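Local coordinates for protein methyltransferase type 12 (Clostridium thermocellum, PDB 3JWG) that probably catalyses, through this C-terminal methyltransferase domain, S-adenosyl-L-methionine-dependent 2'-O-methylation of the 3'-terminal nucleotide of small RNAs, at residues L43-L48 with K70-I75. Numbering follows the deposited sequence.
Sequences LLSLLL and KDRLKI
Ser45 OG lies at the edge of the Arg72 guanidinium, in its plane. NH1 of Arg72 donates to Ser45 OG at 2.6 Å, and the N-H...O angle of 174° makes the bond nearly straight. NH1 carries the link; NH2 of Arg72 adds only a weak, bent second bond to the same Ser45 OG, at 3.4 Å. The CA-CB bond of Arg72 does not itself point at the other helix; with CG turned opposite the backbone N (chi1 172°), the chain, extended from CG to NE, carries the guanidinium to the serine. Next to the polar link, the two methyls of Leu73 divide between the partners. CD2 of Leu73 is modelled 3.0 Å from Ser45 OG, unusually short and best read with caution, while CD1 of Leu73 meets CD2 of Leu44 at 3.8 Å, the two leucine side chains crossing roughly perpendicularly. Ser45 and Leu73 also mark the closest backbone approach, CA to CA 6.6 Å.

Ser45 OG is further hydrogen-bonded to the carbonyl O of Gly41, one turn back, which helps to fix its rotation. Leu73 and Leu44 continue onto strand 86-90 through Ile86 and Leu88 respectively, and Leu44 also touches Ile56 of strand 55-60. Helices 42-48 and 63-73 thus pack side by side over parallel strands of the Rossmann-like methyltransferase fold, with the side chain of Leu44 about 8 Å from the bound magnesium ion.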
# COMPACT_ATOMS: atom_id res chain seq x y z
N LEU A 43 -8.96 1.32 -1.57
CA LEU A 43 -8.66 -0.07 -1.23
C LEU A 43 -9.61 -0.52 -0.11
O LEU A 43 -10.11 -1.65 -0.11
CB LEU A 43 -7.21 -0.21 -0.77
CG LEU A 43 -6.83 -1.64 -0.36
CD1 LEU A 43 -6.92 -2.55 -1.58
CD2 LEU A 43 -5.43 -1.66 0.23
N LEU A 44 -9.84 0.38 0.84
CA LEU A 44 -10.74 0.10 1.96
C LEU A 44 -12.10 -0.36 1.44
O LEU A 44 -12.67 -1.33 1.95
CB LEU A 44 -10.90 1.35 2.83
CG LEU A 44 -9.87 1.65 3.92
CD1 LEU A 44 -8.48 1.23 3.50
CD2 LEU A 44 -9.92 3.13 4.23
N SER A 45 -12.62 0.34 0.44
CA SER A 45 -13.92 -0.01 -0.14
C SER A 45 -13.95 -1.45 -0.63
O SER A 45 -14.90 -2.18 -0.36
CB SER A 45 -14.26 0.91 -1.32
OG SER A 45 -14.27 2.27 -0.94
N LEU A 46 -12.91 -1.84 -1.37
CA LEU A 46 -12.83 -3.19 -1.91
C LEU A 46 -12.71 -4.25 -0.82
O LEU A 46 -13.25 -5.35 -0.95
CB LEU A 46 -11.64 -3.32 -2.87
CG LEU A 46 -11.67 -2.56 -4.20
CD1 LEU A 46 -10.43 -2.94 -5.00
CD2 LEU A 46 -12.93 -2.90 -4.99
N LEU A 47 -11.97 -3.93 0.23
CA LEU A 47 -11.78 -4.86 1.34
C LEU A 47 -13.10 -5.14 2.05
O LEU A 47 -13.39 -6.29 2.43
CB LEU A 47 -10.75 -4.30 2.32
CG LEU A 47 -9.31 -4.28 1.80
CD1 LEU A 47 -8.39 -3.59 2.80
CD2 LEU A 47 -8.85 -5.72 1.55
N LEU A 48 -13.91 -4.10 2.22
CA LEU A 48 -15.21 -4.23 2.88
C LEU A 48 -16.18 -5.13 2.11
O LEU A 48 -17.11 -5.70 2.69
CB LEU A 48 -15.84 -2.85 3.07
CG LEU A 48 -15.28 -1.98 4.21
CD1 LEU A 48 -15.84 -0.56 4.11
CD2 LEU A 48 -15.63 -2.61 5.56
N LYS A 70 -13.76 9.05 4.83
CA LYS A 70 -14.95 8.69 5.59
C LYS A 70 -16.23 9.13 4.88
O LYS A 70 -17.26 8.46 4.99
CB LYS A 70 -14.89 9.28 7.01
CG LYS A 70 -14.47 10.74 7.09
CD LYS A 70 -14.33 11.18 8.54
CE LYS A 70 -13.28 10.35 9.28
NZ LYS A 70 -13.09 10.79 10.69
N ASP A 71 -16.16 10.23 4.14
CA ASP A 71 -17.33 10.70 3.41
C ASP A 71 -17.56 9.81 2.20
O ASP A 71 -18.69 9.43 1.90
CB ASP A 71 -17.14 12.15 2.96
CG ASP A 71 -18.35 12.69 2.22
OD1 ASP A 71 -19.48 12.52 2.73
OD2 ASP A 71 -18.17 13.29 1.14
N ARG A 72 -16.48 9.45 1.51
CA ARG A 72 -16.57 8.59 0.34
C ARG A 72 -17.00 7.18 0.72
O ARG A 72 -17.71 6.51 -0.03
CB ARG A 72 -15.22 8.55 -0.38
CG ARG A 72 -15.18 7.53 -1.49
CD ARG A 72 -13.84 7.51 -2.20
NE ARG A 72 -13.78 6.39 -3.13
CZ ARG A 72 -13.88 5.11 -2.77
NH1 ARG A 72 -14.04 4.81 -1.49
NH2 ARG A 72 -13.83 4.15 -3.68
N LEU A 73 -16.57 6.72 1.89
CA LEU A 73 -16.92 5.38 2.34
C LEU A 73 -18.30 5.34 3.01
O LEU A 73 -18.85 4.26 3.25
CB LEU A 73 -15.86 4.86 3.31
CG LEU A 73 -14.46 4.62 2.72
CD1 LEU A 73 -13.46 4.41 3.84
CD2 LEU A 73 -14.49 3.43 1.79
N LYS A 74 -18.86 6.51 3.29
CA LYS A 74 -20.18 6.61 3.92
C LYS A 74 -20.24 5.73 5.16
O LYS A 74 -21.25 5.09 5.43
CB LYS A 74 -21.28 6.19 2.94
CG LYS A 74 -21.36 7.04 1.68
CD LYS A 74 -21.61 8.50 2.00
CE LYS A 74 -21.62 9.35 0.74
NZ LYS A 74 -21.76 10.80 1.03
N ILE A 75 -19.15 5.72 5.92
CA ILE A 75 -19.05 4.90 7.12
C ILE A 75 -20.18 5.09 8.13
O ILE A 75 -20.73 4.11 8.63
CB ILE A 75 -17.70 5.15 7.83
CG1 ILE A 75 -16.55 4.93 6.85
CG2 ILE A 75 -17.56 4.20 9.00
CD1 ILE A 75 -15.18 5.12 7.47